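Long-range contact in esterase (Alcaligenes sp., PDB 1QLW), which probably hydrolyses carboxylic esters, as an alpha/beta-hydrolase-fold esterase: residues P220-C234 with S245-E257. Numbering follows the deposited sequence.
Sequences PKGITAIVSVEPGEC and SIPVLVVFGDHIE
Gly253 N gives its hydrogen to Glu230 OE2 at 2.7 Å, meeting the lone pair turned away from the other carboxylate oxygen. That other oxygen, OE1, shares a hydrogen bond with His298 ND1 and a salt bridge with Arg146, so both ends of the carboxylate are held. The His298 bond, just past the C-terminal end of a parallel strand, is consistent with Glu230 being the acid of an alpha/beta-hydrolase triad. Its CG lies anti to the carbonyl carbon (chi1 -64°), and the extended chain beyond carries the carboxylate obliquely across the Phe252 ring, the two planes 27° apart, with Glu230 CG 3.7 Å from Phe252 CD2. Glu230 CA sits over one face of that ring, a CH-pi contact, while Pro231 CD comes in obliquely, 4.0 Å from Phe252 CE1. With the carboxylate gone, as in an alanine here, the Gly253 N-H, His298 and Arg146 would probably lose their shared partner, and a gap would open beside Phe252.

Leading up to this carboxylate, the two strands run parallel, their axes 12° apart. Five backbone hydrogen bonds join them, from Ile226 N to Pro247 O (3.0 Å) through to Glu230 N to Val251 O (2.8 Å). At the start, Ile246 CG2 packs 3.9 Å from Ile226 CG1.

Strand 223-229 lies between strands 200-205 and 248-252; Ile226 leans on helix 211-218, while Val248 and Phe252 rest on helix 263-278, tied to Cys234 by the disulfide to Cys269.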
# COMPACT_ATOMS: atom_id res chain seq x y z
N PRO A 220 -15.35 22.84 -5.68
CA PRO A 220 -14.09 23.50 -5.44
C PRO A 220 -13.69 23.56 -3.97
O PRO A 220 -12.57 23.98 -3.66
CB PRO A 220 -14.31 24.90 -6.01
CG PRO A 220 -15.77 25.11 -5.82
CD PRO A 220 -16.43 23.77 -6.07
N LYS A 221 -14.58 23.21 -3.05
CA LYS A 221 -14.33 23.38 -1.64
C LYS A 221 -13.09 22.63 -1.17
O LYS A 221 -12.91 21.45 -1.40
CB LYS A 221 -15.53 22.94 -0.81
CG LYS A 221 -15.40 23.17 0.69
CD LYS A 221 -16.72 22.94 1.40
CE LYS A 221 -16.60 23.28 2.88
NZ LYS A 221 -15.79 24.51 3.08
N GLY A 222 -12.22 23.36 -0.49
CA GLY A 222 -11.02 22.80 0.10
C GLY A 222 -9.84 22.63 -0.84
O GLY A 222 -8.80 22.10 -0.41
N ILE A 223 -9.97 23.04 -2.11
CA ILE A 223 -8.88 22.88 -3.06
C ILE A 223 -8.11 24.18 -3.14
O ILE A 223 -8.57 25.16 -3.74
CB ILE A 223 -9.37 22.43 -4.44
CG1 ILE A 223 -10.19 21.15 -4.26
CG2 ILE A 223 -8.20 22.25 -5.40
CD1 ILE A 223 -10.79 20.61 -5.52
N THR A 224 -6.93 24.23 -2.56
CA THR A 224 -6.18 25.47 -2.43
C THR A 224 -5.40 25.79 -3.68
O THR A 224 -5.32 26.96 -4.07
CB THR A 224 -5.24 25.33 -1.21
OG1 THR A 224 -6.01 24.93 -0.07
CG2 THR A 224 -4.49 26.61 -0.94
N ALA A 225 -4.82 24.78 -4.28
CA ALA A 225 -3.99 24.92 -5.46
C ALA A 225 -3.84 23.54 -6.08
O ALA A 225 -4.06 22.53 -5.40
CB ALA A 225 -2.62 25.49 -5.12
N ILE A 226 -3.46 23.50 -7.35
CA ILE A 226 -3.25 22.25 -8.06
C ILE A 226 -1.88 22.28 -8.72
O ILE A 226 -1.56 23.25 -9.40
CB ILE A 226 -4.34 22.00 -9.12
CG1 ILE A 226 -5.72 21.89 -8.46
CG2 ILE A 226 -4.00 20.82 -10.00
CD1 ILE A 226 -6.87 21.92 -9.43
N VAL A 227 -1.14 21.19 -8.53
CA VAL A 227 0.12 20.95 -9.20
C VAL A 227 -0.04 19.65 -9.99
O VAL A 227 -0.41 18.65 -9.39
CB VAL A 227 1.32 20.86 -8.26
CG1 VAL A 227 2.60 20.55 -9.01
CG2 VAL A 227 1.46 22.12 -7.41
N SER A 228 0.20 19.67 -11.29
CA SER A 228 0.04 18.46 -12.10
C SER A 228 1.35 18.21 -12.82
O SER A 228 1.78 19.05 -13.62
CB SER A 228 -1.17 18.64 -13.01
OG SER A 228 -1.56 17.53 -13.76
N VAL A 229 1.97 17.06 -12.56
CA VAL A 229 3.23 16.67 -13.17
C VAL A 229 2.96 15.82 -14.41
O VAL A 229 2.39 14.72 -14.28
CB VAL A 229 4.10 15.91 -12.16
CG1 VAL A 229 5.39 15.49 -12.83
CG2 VAL A 229 4.35 16.77 -10.94
N GLU A 230 3.31 16.35 -15.58
CA GLU A 230 3.14 15.64 -16.84
C GLU A 230 1.81 14.92 -16.95
O GLU A 230 1.75 13.69 -17.09
CB GLU A 230 4.30 14.70 -17.13
CG GLU A 230 5.60 15.48 -17.33
CD GLU A 230 6.69 14.74 -18.03
OE1 GLU A 230 6.56 13.52 -18.31
OE2 GLU A 230 7.73 15.40 -18.31
N PRO A 231 0.72 15.66 -16.87
CA PRO A 231 -0.59 15.06 -16.99
C PRO A 231 -0.82 14.40 -18.33
O PRO A 231 -0.41 14.91 -19.39
CB PRO A 231 -1.56 16.23 -16.77
CG PRO A 231 -0.77 17.43 -17.18
CD PRO A 231 0.63 17.13 -16.75
N GLY A 232 -1.57 13.29 -18.30
CA GLY A 232 -1.99 12.63 -19.53
C GLY A 232 -2.97 13.51 -20.29
O GLY A 232 -2.97 13.51 -21.52
N GLU A 233 -3.79 14.24 -19.54
CA GLU A 233 -4.71 15.22 -20.12
C GLU A 233 -4.80 16.43 -19.19
O GLU A 233 -4.86 16.27 -17.98
CB GLU A 233 -6.10 14.62 -20.28
CG GLU A 233 -6.28 13.51 -21.29
CD GLU A 233 -5.85 13.81 -22.71
OE1 GLU A 233 -5.92 14.97 -23.15
OE2 GLU A 233 -5.40 12.89 -23.43
N CYS A 234 -4.83 17.62 -19.78
CA CYS A 234 -5.15 18.84 -19.05
C CYS A 234 -6.61 19.13 -19.38
O CYS A 234 -7.16 18.61 -20.36
CB CYS A 234 -4.24 19.99 -19.49
SG CYS A 234 -2.63 20.09 -18.74
N SER A 245 -10.22 30.61 -9.56
CA SER A 245 -9.78 31.00 -8.24
C SER A 245 -8.78 30.00 -7.65
O SER A 245 -8.37 30.20 -6.51
CB SER A 245 -10.96 31.17 -7.27
OG SER A 245 -11.61 32.40 -7.57
N ILE A 246 -8.38 28.99 -8.41
CA ILE A 246 -7.44 27.99 -7.89
C ILE A 246 -6.14 28.10 -8.68
O ILE A 246 -6.15 27.78 -9.87
CB ILE A 246 -8.03 26.57 -8.06
CG1 ILE A 246 -9.32 26.42 -7.24
CG2 ILE A 246 -7.04 25.51 -7.62
CD1 ILE A 246 -10.14 25.20 -7.60
N PRO A 247 -5.05 28.52 -8.09
CA PRO A 247 -3.78 28.60 -8.83
C PRO A 247 -3.38 27.21 -9.30
O PRO A 247 -3.53 26.22 -8.57
CB PRO A 247 -2.80 29.21 -7.84
CG PRO A 247 -3.64 29.87 -6.80
CD PRO A 247 -4.89 29.02 -6.71
N VAL A 248 -2.81 27.16 -10.50
CA VAL A 248 -2.41 25.92 -11.15
C VAL A 248 -0.99 25.97 -11.67
O VAL A 248 -0.59 26.93 -12.33
CB VAL A 248 -3.34 25.62 -12.35
CG1 VAL A 248 -2.87 24.41 -13.15
CG2 VAL A 248 -4.79 25.47 -11.92
N LEU A 249 -0.25 24.89 -11.37
CA LEU A 249 1.08 24.68 -11.90
C LEU A 249 1.12 23.35 -12.64
O LEU A 249 0.74 22.34 -12.04
CB LEU A 249 2.12 24.66 -10.77
CG LEU A 249 3.56 24.41 -11.21
CD1 LEU A 249 4.11 25.55 -12.05
CD2 LEU A 249 4.46 24.19 -9.99
N VAL A 250 1.54 23.35 -13.89
CA VAL A 250 1.71 22.12 -14.66
C VAL A 250 3.20 22.03 -14.97
O VAL A 250 3.79 22.99 -15.45
CB VAL A 250 0.85 22.12 -15.94
CG1 VAL A 250 1.17 20.92 -16.80
CG2 VAL A 250 -0.64 22.19 -15.57
N VAL A 251 3.82 20.87 -14.70
CA VAL A 251 5.26 20.72 -14.84
C VAL A 251 5.59 19.66 -15.88
O VAL A 251 5.06 18.55 -15.83
CB VAL A 251 5.90 20.30 -13.49
CG1 VAL A 251 7.42 20.31 -13.62
CG2 VAL A 251 5.46 21.20 -12.36
N PHE A 252 6.49 20.00 -16.81
CA PHE A 252 6.97 19.08 -17.81
C PHE A 252 8.50 19.00 -17.80
O PHE A 252 9.18 20.01 -17.58
CB PHE A 252 6.51 19.41 -19.24
CG PHE A 252 5.11 18.91 -19.53
CD1 PHE A 252 3.98 19.60 -19.18
CD2 PHE A 252 4.95 17.72 -20.23
CE1 PHE A 252 2.71 19.12 -19.46
CE2 PHE A 252 3.69 17.22 -20.51
CZ PHE A 252 2.56 17.92 -20.13
N GLY A 253 9.00 17.80 -18.05
CA GLY A 253 10.40 17.52 -18.13
C GLY A 253 11.01 17.67 -19.51
O GLY A 253 10.66 18.56 -20.29
N ASP A 254 11.97 16.79 -19.81
CA ASP A 254 12.74 16.87 -21.03
C ASP A 254 12.54 15.70 -21.96
O ASP A 254 11.80 14.76 -21.67
CB ASP A 254 14.22 17.07 -20.66
CG ASP A 254 15.07 17.81 -21.66
OD1 ASP A 254 14.61 18.17 -22.76
OD2 ASP A 254 16.25 18.04 -21.32
N HIS A 255 13.17 15.79 -23.14
CA HIS A 255 13.04 14.80 -24.19
C HIS A 255 11.58 14.64 -24.60
O HIS A 255 11.17 13.58 -25.08
CB HIS A 255 13.66 13.45 -23.87
CG HIS A 255 15.15 13.49 -23.74
ND1 HIS A 255 15.97 13.45 -24.84
CD2 HIS A 255 15.95 13.54 -22.65
CE1 HIS A 255 17.24 13.50 -24.43
NE2 HIS A 255 17.25 13.55 -23.11
N ILE A 256 10.81 15.74 -24.57
CA ILE A 256 9.40 15.64 -24.90
C ILE A 256 9.18 15.52 -26.40
O ILE A 256 8.35 14.74 -26.89
CB ILE A 256 8.65 16.89 -24.40
CG1 ILE A 256 8.61 16.95 -22.86
CG2 ILE A 256 7.26 17.02 -25.00
CD1 ILE A 256 7.67 15.95 -22.24
N GLU A 257 9.88 16.35 -27.16
CA GLU A 257 9.62 16.50 -28.58
C GLU A 257 9.72 15.26 -29.42
O GLU A 257 8.91 15.10 -30.35
CB GLU A 257 10.52 17.61 -29.16
CG GLU A 257 9.85 18.95 -28.87
CD GLU A 257 10.25 19.87 -27.79
OE1 GLU A 257 11.47 20.22 -27.99
OE2 GLU A 257 9.74 20.16 -26.67
O HOH W 1 -7.74 28.65 -3.95